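Local atomic coordinates of hypothetical protein Atu2144 (Agrobacterium tumefaciens, PDB entry 2ODF), a protein that is of unknown function but belongs to the N-formylglutamate amidohydrolase family and so probably hydrolyses an N-acyl amino acid or related amide. Residues Lys14-Glu19 and Val128-Arg133; His55-Pro60 and Arg81-Val86; Phe156-His161 and Ile226-Ile231; Ile171-Asp176 and Arg195-Tyr200. All blocks are in the same frame, centred on the assembly; numbering follows the deposited sequence.

Interaction 1 (Lys14-Glu19 and Val128-Arg133)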
loop_
_atom_site.group_PDB
_atom_site.type_symbol
_atom_site.label_atom_id
_atom_site.label_comp_id
_atom_site.label_asym_id
_atom_site.label_seq_id
_atom_site.Cartn_x
_atom_site.Cartn_y
_atom_site.Cartn_z
ATOM N N LYS A 14 16.034 -5.074 7.936
ATOM C CA LYS A 14 15.176 -4.357 7.038
ATOM C C LYS A 14 14.417 -5.294 6.062
ATOM O O LYS A 14 14.847 -6.403 5.780
ATOM C CB LYS A 14 16.042 -3.305 6.338
ATOM C CG LYS A 14 15.722 -3.080 4.889
ATOM C CD LYS A 14 14.871 -1.834 4.681
ATOM C CE LYS A 14 13.972 -1.901 3.511
ATOM N NZ LYS A 14 14.114 -0.639 2.797
ATOM N N ALA A 15 13.250 -4.855 5.600
ATOM C CA ALA A 15 12.432 -5.636 4.667
ATOM C C ALA A 15 13.183 -6.056 3.395
ATOM O O ALA A 15 13.025 -7.148 2.920
ATOM C CB ALA A 15 11.159 -4.836 4.271
ATOM N N VAL A 16 13.986 -5.156 2.852
ATOM C CA VAL A 16 14.539 -5.301 1.502
ATOM C C VAL A 16 16.044 -5.521 1.566
ATOM O O VAL A 16 16.732 -4.816 2.273
ATOM C CB VAL A 16 14.271 -4.068 0.624
ATOM C CG1 VAL A 16 14.741 -4.331 -0.817
ATOM C CG2 VAL A 16 12.766 -3.679 0.645
ATOM N N GLY A 17 16.519 -6.568 0.891
ATOM C CA GLY A 17 17.936 -6.812 0.701
ATOM C C GLY A 17 18.375 -6.417 -0.692
ATOM O O GLY A 17 17.616 -6.566 -1.658
ATOM N N VAL A 18 19.571 -5.856 -0.809
ATOM C CA VAL A 18 20.118 -5.561 -2.136
ATOM C C VAL A 18 21.561 -6.020 -2.121
ATOM O O VAL A 18 22.291 -5.702 -1.188
ATOM C CB VAL A 18 20.021 -4.070 -2.523
ATOM C CG1 VAL A 18 20.757 -3.788 -3.871
ATOM C CG2 VAL A 18 18.552 -3.615 -2.595
ATOM N N GLU A 19 21.926 -6.797 -3.121
ATOM C CA GLU A 19 23.265 -7.282 -3.282
ATOM C C GLU A 19 23.811 -6.879 -4.641
ATOM O O GLU A 19 23.093 -6.767 -5.580
ATOM C CB GLU A 19 23.333 -8.778 -3.041
ATOM C CG GLU A 19 23.206 -9.181 -1.573
ATOM C CD GLU A 19 23.086 -10.681 -1.385
ATOM O OE1 GLU A 19 23.287 -11.406 -2.346
ATOM O OE2 GLU A 19 22.811 -11.127 -0.279
ATOM N N VAL A 128 5.401 -1.966 -0.052
ATOM C CA VAL A 128 5.762 -0.682 -0.647
ATOM C C VAL A 128 7.292 -0.472 -0.637
ATOM O O VAL A 128 7.841 -0.052 -1.648
ATOM C CB VAL A 128 4.897 0.518 -0.104
ATOM C CG1 VAL A 128 5.436 1.867 -0.637
ATOM C CG2 VAL A 128 3.402 0.344 -0.529
ATOM N N PRO A 129 7.993 -0.737 0.484
ATOM C CA PRO A 129 9.449 -0.598 0.469
ATOM C C PRO A 129 10.132 -1.452 -0.597
ATOM O O PRO A 129 11.007 -0.942 -1.297
ATOM C CB PRO A 129 9.878 -1.019 1.910
ATOM C CG PRO A 129 8.681 -0.696 2.729
ATOM C CD PRO A 129 7.507 -1.038 1.850
ATOM N N PHE A 130 9.675 -2.685 -0.787
ATOM C CA PHE A 130 10.241 -3.583 -1.761
ATOM C C PHE A 130 10.127 -3.004 -3.186
ATOM O O PHE A 130 11.139 -2.832 -3.874
ATOM C CB PHE A 130 9.608 -4.979 -1.646
ATOM C CG PHE A 130 10.155 -5.968 -2.629
ATOM C CD1 PHE A 130 11.404 -6.550 -2.426
ATOM C CD2 PHE A 130 9.435 -6.306 -3.769
ATOM C CE1 PHE A 130 11.917 -7.434 -3.372
ATOM C CE2 PHE A 130 9.955 -7.177 -4.709
ATOM C CZ PHE A 130 11.192 -7.732 -4.510
ATOM N N HIS A 131 8.923 -2.682 -3.598
ATOM C CA HIS A 131 8.695 -2.148 -4.891
ATOM C C HIS A 131 9.286 -0.775 -5.099
ATOM O O HIS A 131 9.703 -0.467 -6.155
ATOM C CB HIS A 131 7.250 -2.290 -5.289
ATOM C CG HIS A 131 6.830 -3.709 -5.472
ATOM N ND1 HIS A 131 7.254 -4.472 -6.522
ATOM C CD2 HIS A 131 6.093 -4.520 -4.693
ATOM C CE1 HIS A 131 6.775 -5.687 -6.392
ATOM N NE2 HIS A 131 6.057 -5.735 -5.298
ATOM N N ASP A 132 9.314 0.035 -4.065
ATOM C CA ASP A 132 9.889 1.351 -4.155
ATOM C C ASP A 132 11.404 1.246 -4.461
ATOM O O ASP A 132 11.937 2.021 -5.150
ATOM C CB ASP A 132 9.643 2.157 -2.883
ATOM C CG ASP A 132 8.265 2.841 -2.840
ATOM O OD1 ASP A 132 7.493 2.758 -3.777
ATOM O OD2 ASP A 132 7.997 3.473 -1.858
ATOM N N ARG A 133 12.054 0.285 -3.865
ATOM C CA ARG A 133 13.472 0.150 -4.039
ATOM C C ARG A 133 13.773 -0.329 -5.449
ATOM O O ARG A 133 14.649 0.131 -6.050
ATOM C CB ARG A 133 14.042 -0.829 -3.045
ATOM C CG ARG A 133 15.511 -0.915 -3.075
ATOM C CD ARG A 133 16.140 0.340 -2.611
ATOM N NE ARG A 133 17.528 0.121 -2.325
ATOM C CZ ARG A 133 17.981 -0.383 -1.192
ATOM N NH1 ARG A 133 17.153 -0.696 -0.237
ATOM N NH2 ARG A 133 19.265 -0.554 -1.010
#
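The guanidinium of R133 carries V18 on one face: methyl CG2 sits over the centre of the group, 3.5 Å above its plane, and lies 3.5 Å from R133 NH2. At the edge, near the same plane, the ammonium of K14 comes up, with NZ 4.3 Å from R133 NH1; no hydrogen bond links the two like charges, which would be expected to repel each other mildly. R133 reaches the strand because CG stands anti to the backbone N (chi1 -174°) and the chain then bends at chi2 (67°). V16 CG2 presses on the helix backbone, 3.5 Å from F130 CA, and also meets P129 CB at 4.1 Å, while CG1 approaches R133 CG at 4.2 Å and comes obliquely to the F130 ring. That ring goes on to pack against V78 and Q80 of the neighbouring strand 77-80. No hydrogen bond crosses between the two segments, so the contact rests on van der Waals packing. Strand 16-19, the outermost strand on this side of the mixed sheet, runs 27° from the axis of helix segment 128-133, an arrangement typical of a helix layered on the face of an alpha/beta sheet.

Interaction 2 (His55-Pro60 and Arg81-Val86); sequences HAAWDP and RFSRLV
S83 OG donates to A57 O at 2.7 Å and, in return, accepts from L85 N, which makes an ST turn of residues 83-85 within the loop 81-86. With OG anti to the backbone N (chi1 177°), the hydroxyl ties its own turn to the loop 55-60. Beside it L85 packs on A56 and A57: CG lies 3.4 Å from A56 O, and CD1 reaches A57 CA at 3.7 Å. The aliphatic part of R84 runs past A56 O, bringing its guanidinium toward D59. The direct ion pair is long, with D59 OD1 and R84 NH1 3.8 Å apart and the two planes turned by 60°. Firmer partners lie farther out: D88 pairs with R84 NH2, and S155 N donates to D59 OD2. One water bridges A57 O and R84 N; another lies in the guanidinium plane at its edge, where it accepts from R84 NH1 at 2.9 Å and stands 2.7 Å from both H55 O and D59 OD1.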
loop_
_atom_site.group_PDB
_atom_site.type_symbol
_atom_site.label_atom_id
_atom_site.label_comp_id
_atom_site.label_asym_id
_atom_site.label_seq_id
_atom_site.Cartn_x
_atom_site.Cartn_y
_atom_site.Cartn_z
ATOM N N HIS A 55 7.713 -25.014 1.454
ATOM C CA HIS A 55 7.476 -24.072 0.360
ATOM C C HIS A 55 6.300 -23.114 0.563
ATOM O O HIS A 55 6.164 -22.189 -0.230
ATOM C CB HIS A 55 7.283 -24.836 -0.957
ATOM C CG HIS A 55 6.015 -25.626 -0.999
ATOM N ND1 HIS A 55 4.838 -25.110 -1.483
ATOM C CD2 HIS A 55 5.730 -26.877 -0.561
ATOM C CE1 HIS A 55 3.879 -26.008 -1.350
ATOM N NE2 HIS A 55 4.395 -27.091 -0.797
ATOM N N ALA A 56 5.448 -23.310 1.597
ATOM C CA ALA A 56 4.417 -22.311 1.941
ATOM C C ALA A 56 5.052 -20.946 2.271
ATOM O O ALA A 56 4.492 -19.898 1.942
ATOM C CB ALA A 56 3.561 -22.772 3.149
ATOM N N ALA A 57 6.214 -20.992 2.927
ATOM C CA ALA A 57 6.880 -19.811 3.470
ATOM C C ALA A 57 7.849 -19.118 2.531
ATOM O O ALA A 57 8.183 -17.964 2.768
ATOM C CB ALA A 57 7.605 -20.164 4.755
ATOM N N TRP A 58 8.305 -19.801 1.491
ATOM C CA TRP A 58 9.304 -19.260 0.576
ATOM C C TRP A 58 9.419 -20.122 -0.679
ATOM O O TRP A 58 8.767 -21.162 -0.788
ATOM C CB TRP A 58 10.662 -19.155 1.290
ATOM C CG TRP A 58 11.340 -20.471 1.538
ATOM C CD1 TRP A 58 10.756 -21.660 1.855
ATOM C CD2 TRP A 58 12.737 -20.719 1.483
ATOM N NE1 TRP A 58 11.704 -22.618 1.998
ATOM C CE2 TRP A 58 12.933 -22.067 1.783
ATOM C CE3 TRP A 58 13.854 -19.917 1.213
ATOM C CZ2 TRP A 58 14.204 -22.647 1.818
ATOM C CZ3 TRP A 58 15.102 -20.483 1.257
ATOM C CH2 TRP A 58 15.271 -21.842 1.560
ATOM N N ASP A 59 10.207 -19.653 -1.641
ATOM C CA ASP A 59 10.601 -20.449 -2.817
ATOM C C ASP A 59 11.977 -21.026 -2.494
ATOM O O ASP A 59 13.008 -20.341 -2.660
ATOM C CB ASP A 59 10.720 -19.573 -4.066
ATOM C CG ASP A 59 9.395 -19.134 -4.623
ATOM O OD1 ASP A 59 8.347 -19.226 -3.919
ATOM O OD2 ASP A 59 9.406 -18.616 -5.770
ATOM N N PRO A 60 12.021 -22.292 -2.044
ATOM C CA PRO A 60 13.323 -22.896 -1.739
ATOM C C PRO A 60 14.213 -22.936 -2.966
ATOM O O PRO A 60 13.746 -23.276 -4.061
ATOM C CB PRO A 60 12.986 -24.333 -1.301
ATOM C CG PRO A 60 11.528 -24.464 -1.309
ATOM C CD PRO A 60 10.893 -23.228 -1.876
ATOM N N ARG A 81 13.315 -9.908 2.410
ATOM C CA ARG A 81 13.909 -10.643 3.533
ATOM C C ARG A 81 12.910 -11.369 4.453
ATOM O O ARG A 81 13.327 -12.065 5.358
ATOM C CB ARG A 81 14.822 -9.700 4.330
ATOM C CG ARG A 81 15.979 -9.187 3.476
ATOM C CD ARG A 81 16.962 -8.369 4.238
ATOM N NE ARG A 81 17.673 -9.158 5.238
ATOM C CZ ARG A 81 17.415 -9.137 6.539
ATOM N NH1 ARG A 81 16.457 -8.355 7.030
ATOM N NH2 ARG A 81 18.133 -9.909 7.357
ATOM N N PHE A 82 11.607 -11.213 4.207
ATOM C CA PHE A 82 10.565 -11.869 4.987
ATOM C C PHE A 82 9.554 -12.588 4.129
ATOM O O PHE A 82 9.412 -12.297 2.929
ATOM C CB PHE A 82 9.875 -10.842 5.929
ATOM C CG PHE A 82 10.849 -10.198 6.880
ATOM C CD1 PHE A 82 11.142 -10.780 8.096
ATOM C CD2 PHE A 82 11.560 -9.078 6.487
ATOM C CE1 PHE A 82 12.103 -10.230 8.916
ATOM C CE2 PHE A 82 12.493 -8.527 7.293
ATOM C CZ PHE A 82 12.769 -9.097 8.508
ATOM N N SER A 83 8.865 -13.540 4.769
ATOM C CA SER A 83 8.043 -14.524 4.100
ATOM C C SER A 83 6.855 -13.957 3.358
ATOM O O SER A 83 6.161 -13.023 3.850
ATOM C CB SER A 83 7.511 -15.542 5.107
ATOM O OG SER A 83 6.658 -16.478 4.481
ATOM N N ARG A 84 6.598 -14.582 2.210
ATOM C CA ARG A 84 5.407 -14.338 1.397
ATOM C C ARG A 84 4.111 -14.653 2.177
ATOM O O ARG A 84 3.012 -14.291 1.728
ATOM C CB ARG A 84 5.435 -15.204 0.129
ATOM C CG ARG A 84 5.360 -16.745 0.403
ATOM C CD ARG A 84 5.357 -17.567 -0.865
ATOM N NE ARG A 84 4.219 -17.237 -1.714
ATOM C CZ ARG A 84 3.904 -17.841 -2.851
ATOM N NH1 ARG A 84 4.660 -18.813 -3.330
ATOM N NH2 ARG A 84 2.844 -17.441 -3.529
ATOM N N LEU A 85 4.230 -15.406 3.271
ATOM C CA LEU A 85 3.056 -15.662 4.131
ATOM C C LEU A 85 2.550 -14.406 4.816
ATOM O O LEU A 85 1.337 -14.294 5.055
ATOM C CB LEU A 85 3.338 -16.724 5.176
ATOM C CG LEU A 85 3.497 -18.159 4.678
ATOM C CD1 LEU A 85 4.077 -18.973 5.809
ATOM C CD2 LEU A 85 2.215 -18.722 4.208
ATOM N N VAL A 86 3.450 -13.470 5.124
ATOM C CA VAL A 86 3.077 -12.213 5.733
ATOM C C VAL A 86 2.566 -11.235 4.658
ATOM O O VAL A 86 1.488 -10.650 4.782
ATOM C CB VAL A 86 4.229 -11.596 6.564
ATOM C CG1 VAL A 86 3.754 -10.290 7.241
ATOM C CG2 VAL A 86 4.673 -12.593 7.648
HETATM O O HOH W 1 6.557 -20.829 -2.586
HETATM O O HOH W 2 8.772 -15.864 0.807
#

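Interaction 3 (Phe156-His161 and Ile226-Ile231); sequences FTPVYH and IRNDLI
F156 and R227 form a parallel beta bridge and bury the most surface here, followed by P158. R227 CA sits 3.5 Å above the plane of the F156 ring, over its centre, and R227 CB makes a CH-pi contact at 3.9 Å from the centroid. CG of F156 stands between the backbone N and the carbonyl carbon (chi1 63°), which brings CG to the side of R227. The bridge is secured by F156 N to I226 O (3.0 Å) and N228 N to F156 O (2.7 Å). P158 meets the R227 chain through CB, 4.0 Å from R227 CD, and its CG touches D229 OD1 at 3.5 Å. A water joins T157 OG1 to N228 ND2. D229 takes R227 side-on, NE to OD1 (2.7 Å) and NH2 to OD2, both through syn lone pairs, while R165 O accepts from NH1. This pair would fix the rotation of the guanidinium and probably offsets its charge, while F156 and P158 meet the CB, CG and CD of R227.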
loop_
_atom_site.group_PDB
_atom_site.type_symbol
_atom_site.label_atom_id
_atom_site.label_comp_id
_atom_site.label_asym_id
_atom_site.label_seq_id
_atom_site.Cartn_x
_atom_site.Cartn_y
_atom_site.Cartn_z
ATOM N N PHE A 156 9.082 -23.555 -7.796
ATOM C CA PHE A 156 7.777 -24.141 -7.649
ATOM C C PHE A 156 7.885 -25.586 -7.221
ATOM O O PHE A 156 8.874 -26.273 -7.466
ATOM C CB PHE A 156 6.908 -23.983 -8.916
ATOM C CG PHE A 156 7.446 -24.688 -10.146
ATOM C CD1 PHE A 156 8.369 -24.067 -10.973
ATOM C CD2 PHE A 156 6.987 -25.956 -10.497
ATOM C CE1 PHE A 156 8.857 -24.718 -12.136
ATOM C CE2 PHE A 156 7.480 -26.613 -11.660
ATOM C CZ PHE A 156 8.396 -25.959 -12.478
ATOM N N THR A 157 6.848 -26.012 -6.528
ATOM C CA THR A 157 6.775 -27.331 -5.932
ATOM C C THR A 157 6.490 -28.403 -7.014
ATOM O O THR A 157 5.705 -28.184 -7.929
ATOM C CB THR A 157 5.707 -27.292 -4.823
ATOM O OG1 THR A 157 5.947 -28.335 -3.881
ATOM C CG2 THR A 157 4.338 -27.398 -5.411
ATOM N N PRO A 158 7.172 -29.560 -6.940
ATOM C CA PRO A 158 6.944 -30.592 -7.963
ATOM C C PRO A 158 5.545 -31.221 -7.993
ATOM O O PRO A 158 5.111 -31.635 -9.048
ATOM C CB PRO A 158 7.980 -31.673 -7.633
ATOM C CG PRO A 158 8.921 -31.085 -6.670
ATOM C CD PRO A 158 8.235 -29.936 -5.986
ATOM N N VAL A 159 4.870 -31.331 -6.850
ATOM C CA VAL A 159 3.494 -31.858 -6.818
ATOM C C VAL A 159 2.520 -30.734 -6.454
ATOM O O VAL A 159 2.691 -30.074 -5.422
ATOM C CB VAL A 159 3.345 -33.017 -5.803
ATOM C CG1 VAL A 159 1.871 -33.426 -5.666
ATOM C CG2 VAL A 159 4.224 -34.208 -6.201
ATOM N N TYR A 160 1.519 -30.531 -7.308
ATOM C CA TYR A 160 0.489 -29.517 -7.104
ATOM C C TYR A 160 -0.884 -30.138 -7.381
ATOM O O TYR A 160 -1.128 -30.652 -8.474
ATOM C CB TYR A 160 0.719 -28.310 -8.029
ATOM C CG TYR A 160 -0.101 -27.078 -7.673
ATOM C CD1 TYR A 160 0.134 -26.394 -6.492
ATOM C CD2 TYR A 160 -1.101 -26.597 -8.530
ATOM C CE1 TYR A 160 -0.596 -25.278 -6.157
ATOM C CE2 TYR A 160 -1.845 -25.475 -8.203
ATOM C CZ TYR A 160 -1.586 -24.819 -7.011
ATOM O OH TYR A 160 -2.304 -23.697 -6.637
ATOM N N HIS A 161 -1.747 -30.127 -6.365
ATOM C CA HIS A 161 -3.120 -30.645 -6.476
ATOM C C HIS A 161 -3.187 -32.022 -7.129
ATOM O O HIS A 161 -3.921 -32.223 -8.097
ATOM C CB HIS A 161 -4.000 -29.647 -7.246
ATOM C CG HIS A 161 -4.123 -28.305 -6.586
ATOM N ND1 HIS A 161 -4.604 -27.193 -7.245
ATOM C CD2 HIS A 161 -3.829 -27.901 -5.326
ATOM C CE1 HIS A 161 -4.595 -26.160 -6.418
ATOM N NE2 HIS A 161 -4.125 -26.563 -5.249
ATOM N N ILE A 226 11.652 -22.341 -11.567
ATOM C CA ILE A 226 12.482 -23.538 -11.502
ATOM C C ILE A 226 11.828 -24.534 -10.565
ATOM O O ILE A 226 11.538 -24.206 -9.407
ATOM C CB ILE A 226 13.861 -23.184 -10.965
ATOM C CG1 ILE A 226 14.480 -22.037 -11.767
ATOM C CG2 ILE A 226 14.780 -24.413 -10.922
ATOM C CD1 ILE A 226 15.597 -21.356 -11.020
ATOM N N ARG A 227 11.611 -25.769 -11.010
ATOM C CA ARG A 227 11.019 -26.769 -10.123
ATOM C C ARG A 227 11.984 -27.030 -8.957
ATOM O O ARG A 227 13.180 -27.252 -9.171
ATOM C CB ARG A 227 10.664 -28.042 -10.894
ATOM C CG ARG A 227 9.591 -28.884 -10.231
ATOM C CD ARG A 227 9.307 -30.148 -11.032
ATOM N NE ARG A 227 10.487 -31.023 -11.057
ATOM C CZ ARG A 227 10.772 -31.922 -12.004
ATOM N NH1 ARG A 227 9.978 -32.115 -13.040
ATOM N NH2 ARG A 227 11.882 -32.633 -11.895
ATOM N N ASN A 228 11.488 -26.992 -7.712
ATOM C CA ASN A 228 12.421 -26.756 -6.596
ATOM C C ASN A 228 13.349 -27.935 -6.287
ATOM O O ASN A 228 14.409 -27.736 -5.724
ATOM C CB ASN A 228 11.736 -26.184 -5.327
ATOM C CG ASN A 228 10.891 -27.188 -4.586
ATOM O OD1 ASN A 228 11.272 -28.354 -4.464
ATOM N ND2 ASN A 228 9.727 -26.728 -4.031
ATOM N N ASP A 229 12.958 -29.143 -6.691
ATOM C CA ASP A 229 13.835 -30.327 -6.557
ATOM C C ASP A 229 15.133 -30.238 -7.354
ATOM O O ASP A 229 16.119 -30.900 -7.018
ATOM C CB ASP A 229 13.079 -31.617 -6.925
ATOM C CG ASP A 229 12.606 -31.627 -8.352
ATOM O OD1 ASP A 229 11.791 -30.765 -8.704
ATOM O OD2 ASP A 229 13.035 -32.511 -9.124
ATOM N N LEU A 230 15.154 -29.387 -8.374
ATOM C CA LEU A 230 16.318 -29.214 -9.219
ATOM C C LEU A 230 17.337 -28.283 -8.580
ATOM O O LEU A 230 18.461 -28.160 -9.051
ATOM C CB LEU A 230 15.895 -28.664 -10.585
ATOM C CG LEU A 230 14.958 -29.530 -11.420
ATOM C CD1 LEU A 230 14.416 -28.712 -12.614
ATOM C CD2 LEU A 230 15.656 -30.813 -11.875
ATOM N N ILE A 231 16.951 -27.598 -7.515
ATOM C CA ILE A 231 17.864 -26.643 -6.892
ATOM C C ILE A 231 17.930 -26.817 -5.391
ATOM O O ILE A 231 17.943 -25.835 -4.628
ATOM C CB ILE A 231 17.511 -25.187 -7.310
ATOM C CG1 ILE A 231 16.046 -24.870 -6.976
ATOM C CG2 ILE A 231 17.821 -24.987 -8.813
ATOM C CD1 ILE A 231 15.615 -23.454 -7.342
HETATM O O HOH W 3 8.173 -28.408 -2.030
#

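Interaction 4 (Ile171-Asp176 and Arg195-Tyr200); sequences ILHDND and RRNDPY
N197 and H173 meet just beyond a parallel beta bridge between I171 and R196, in which I171 N donates to R195 O and N197 N to I171 O. From CB, which points away from the opposite strand, the N197 side chain turns back: CG, anti to its carbonyl carbon (chi1 -72°), comes 3.9 Å from H173 O. OD1 lies over one face of the H173 ring, 3.4 Å above its plane and offset toward the rim. ND2 lies 3.2 Å from L172 CA and 3.0 Å from H173 N, a fellow donor with which it forms no hydrogen bond, and makes a weak hydrogen bond to H173 O at 3.4 Å. The imidazole is held through ND1, which donates to D174 O in the ring plane. R196 brings NH1 to 2.9 Å from H173 NE2, though its salt bridge is to D181. L172 CD2 meets Y200 CB at 4.4 Å. Neighbouring parallel strands 169-172 and 194-196, joined by helix 178-186, form a beta-alpha-beta crossover at the sheet edge.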
loop_
_atom_site.group_PDB
_atom_site.type_symbol
_atom_site.label_atom_id
_atom_site.label_comp_id
_atom_site.label_asym_id
_atom_site.label_seq_id
_atom_site.Cartn_x
_atom_site.Cartn_y
_atom_site.Cartn_z
ATOM N N ILE A 171 9.249 -20.315 -18.439
ATOM C CA ILE A 171 9.636 -19.012 -18.966
ATOM C C ILE A 171 8.334 -18.192 -18.991
ATOM O O ILE A 171 7.471 -18.370 -19.848
ATOM C CB ILE A 171 10.304 -19.113 -20.373
ATOM C CG1 ILE A 171 11.523 -20.037 -20.323
ATOM C CG2 ILE A 171 10.650 -17.695 -20.930
ATOM C CD1 ILE A 171 12.674 -19.547 -19.427
ATOM N N LEU A 172 8.192 -17.303 -18.021
ATOM C CA LEU A 172 6.936 -16.577 -17.829
ATOM C C LEU A 172 7.034 -15.137 -18.327
ATOM O O LEU A 172 8.085 -14.484 -18.241
ATOM C CB LEU A 172 6.516 -16.618 -16.369
ATOM C CG LEU A 172 5.755 -17.872 -15.925
ATOM C CD1 LEU A 172 6.530 -19.139 -16.211
ATOM C CD2 LEU A 172 5.470 -17.755 -14.462
ATOM N N HIS A 173 5.933 -14.635 -18.863
ATOM C CA HIS A 173 5.923 -13.284 -19.390
ATOM C C HIS A 173 4.503 -12.779 -19.430
ATOM O O HIS A 173 3.569 -13.564 -19.370
ATOM C CB HIS A 173 6.567 -13.249 -20.777
ATOM C CG HIS A 173 5.816 -14.027 -21.809
ATOM N ND1 HIS A 173 4.755 -13.495 -22.509
ATOM C CD2 HIS A 173 5.974 -15.293 -22.264
ATOM C CE1 HIS A 173 4.277 -14.404 -23.340
ATOM N NE2 HIS A 173 5.009 -15.501 -23.219
ATOM N N ASP A 174 4.366 -11.458 -19.501
ATOM C CA ASP A 174 3.083 -10.782 -19.651
ATOM C C ASP A 174 2.981 -10.294 -21.113
ATOM O O ASP A 174 3.397 -11.013 -22.046
ATOM C CB ASP A 174 2.991 -9.657 -18.603
ATOM C CG ASP A 174 1.543 -9.221 -18.335
ATOM O OD1 ASP A 174 0.968 -8.476 -19.164
ATOM O OD2 ASP A 174 0.985 -9.645 -17.305
ATOM N N ASN A 175 2.496 -9.076 -21.333
ATOM C CA ASN A 175 2.215 -8.591 -22.692
ATOM C C ASN A 175 3.452 -8.271 -23.536
ATOM O O ASN A 175 3.330 -7.908 -24.725
ATOM C CB ASN A 175 1.211 -7.410 -22.660
ATOM C CG ASN A 175 1.762 -6.113 -22.004
ATOM O OD1 ASN A 175 2.982 -5.824 -22.013
ATOM N ND2 ASN A 175 0.831 -5.294 -21.466
ATOM N N ASP A 176 4.637 -8.386 -22.929
ATOM C CA ASP A 176 5.887 -8.293 -23.629
ATOM C C ASP A 176 6.580 -9.646 -23.631
ATOM O O ASP A 176 7.120 -10.090 -22.592
ATOM C CB ASP A 176 6.760 -7.240 -22.962
ATOM C CG ASP A 176 8.150 -7.149 -23.564
ATOM O OD1 ASP A 176 8.458 -7.766 -24.612
ATOM O OD2 ASP A 176 8.946 -6.425 -22.956
ATOM N N ARG A 195 9.096 -24.605 -20.692
ATOM C CA ARG A 195 7.791 -24.279 -21.246
ATOM C C ARG A 195 7.384 -22.844 -20.944
ATOM O O ARG A 195 7.789 -22.281 -19.937
ATOM C CB ARG A 195 6.734 -25.207 -20.665
ATOM C CG ARG A 195 6.988 -26.701 -20.873
ATOM C CD ARG A 195 6.106 -27.262 -21.906
ATOM N NE ARG A 195 6.239 -28.719 -22.069
ATOM C CZ ARG A 195 7.225 -29.330 -22.729
ATOM N NH1 ARG A 195 8.211 -28.638 -23.316
ATOM N NH2 ARG A 195 7.216 -30.658 -22.820
ATOM N N ARG A 196 6.589 -22.279 -21.848
ATOM C CA ARG A 196 6.109 -20.918 -21.765
ATOM C C ARG A 196 4.926 -20.872 -20.802
ATOM O O ARG A 196 3.974 -21.669 -20.928
ATOM C CB ARG A 196 5.612 -20.469 -23.136
ATOM C CG ARG A 196 5.090 -19.055 -23.205
ATOM C CD ARG A 196 4.329 -18.827 -24.512
ATOM N NE ARG A 196 5.225 -19.008 -25.644
ATOM C CZ ARG A 196 6.069 -18.088 -26.094
ATOM N NH1 ARG A 196 6.128 -16.890 -25.535
ATOM N NH2 ARG A 196 6.851 -18.362 -27.119
ATOM N N ASN A 197 4.978 -19.925 -19.879
ATOM C CA ASN A 197 3.898 -19.683 -18.928
ATOM C C ASN A 197 3.329 -20.971 -18.356
ATOM O O ASN A 197 2.125 -21.210 -18.398
ATOM C CB ASN A 197 2.800 -18.828 -19.566
ATOM C CG ASN A 197 3.238 -17.398 -19.754
ATOM O OD1 ASN A 197 2.995 -16.774 -20.778
ATOM N ND2 ASN A 197 3.922 -16.894 -18.791
ATOM N N ASP A 198 4.224 -21.753 -17.770
ATOM C CA ASP A 198 3.909 -23.039 -17.205
ATOM C C ASP A 198 4.965 -23.226 -16.132
ATOM O O ASP A 198 6.140 -23.187 -16.454
ATOM C CB ASP A 198 4.082 -24.083 -18.315
ATOM C CG ASP A 198 3.479 -25.436 -17.992
ATOM O OD1 ASP A 198 3.176 -25.747 -16.827
ATOM O OD2 ASP A 198 3.364 -26.223 -18.946
ATOM N N PRO A 199 4.564 -23.472 -14.864
ATOM C CA PRO A 199 3.253 -23.874 -14.348
ATOM C C PRO A 199 2.244 -22.764 -14.105
ATOM O O PRO A 199 1.092 -23.049 -13.756
ATOM C CB PRO A 199 3.611 -24.552 -13.024
ATOM C CG PRO A 199 4.785 -23.779 -12.555
ATOM C CD PRO A 199 5.556 -23.389 -13.774
ATOM N N TYR A 200 2.680 -21.519 -14.242
ATOM C CA TYR A 200 1.791 -20.399 -14.078
ATOM C C TYR A 200 2.065 -19.392 -15.175
ATOM O O TYR A 200 3.135 -19.389 -15.765
ATOM C CB TYR A 200 2.008 -19.730 -12.711
ATOM C CG TYR A 200 1.840 -20.641 -11.520
ATOM C CD1 TYR A 200 0.585 -21.145 -11.166
ATOM C CD2 TYR A 200 2.927 -20.966 -10.716
ATOM C CE1 TYR A 200 0.437 -21.983 -10.058
ATOM C CE2 TYR A 200 2.785 -21.794 -9.608
ATOM C CZ TYR A 200 1.540 -22.299 -9.287
ATOM O OH TYR A 200 1.403 -23.103 -8.177
#

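In the fold
From the N terminus, the chain passes from strand 16-19 through strands 27-31 and 77-80 before helix 116-143 returns against strand 16-19 in interaction 1, closing a loop of 108 residues. Within that loop lies interaction 2, a shorter closure across helix 62-73 and strand 77-80; the two touch where A15 O meets R81 N. Next in series comes interaction 3, where the chain leaving strand 149-156 meets the end of strand 220-227. Interaction 4 falls within its span, joining strands 169-172 and 194-196, and none of the four cross. Interactions 1 and 4 involve the two outermost strands of the mixed sheet. Interaction 3 touches interaction 2 through H55 and T157, and interaction 4 through F156 and P199.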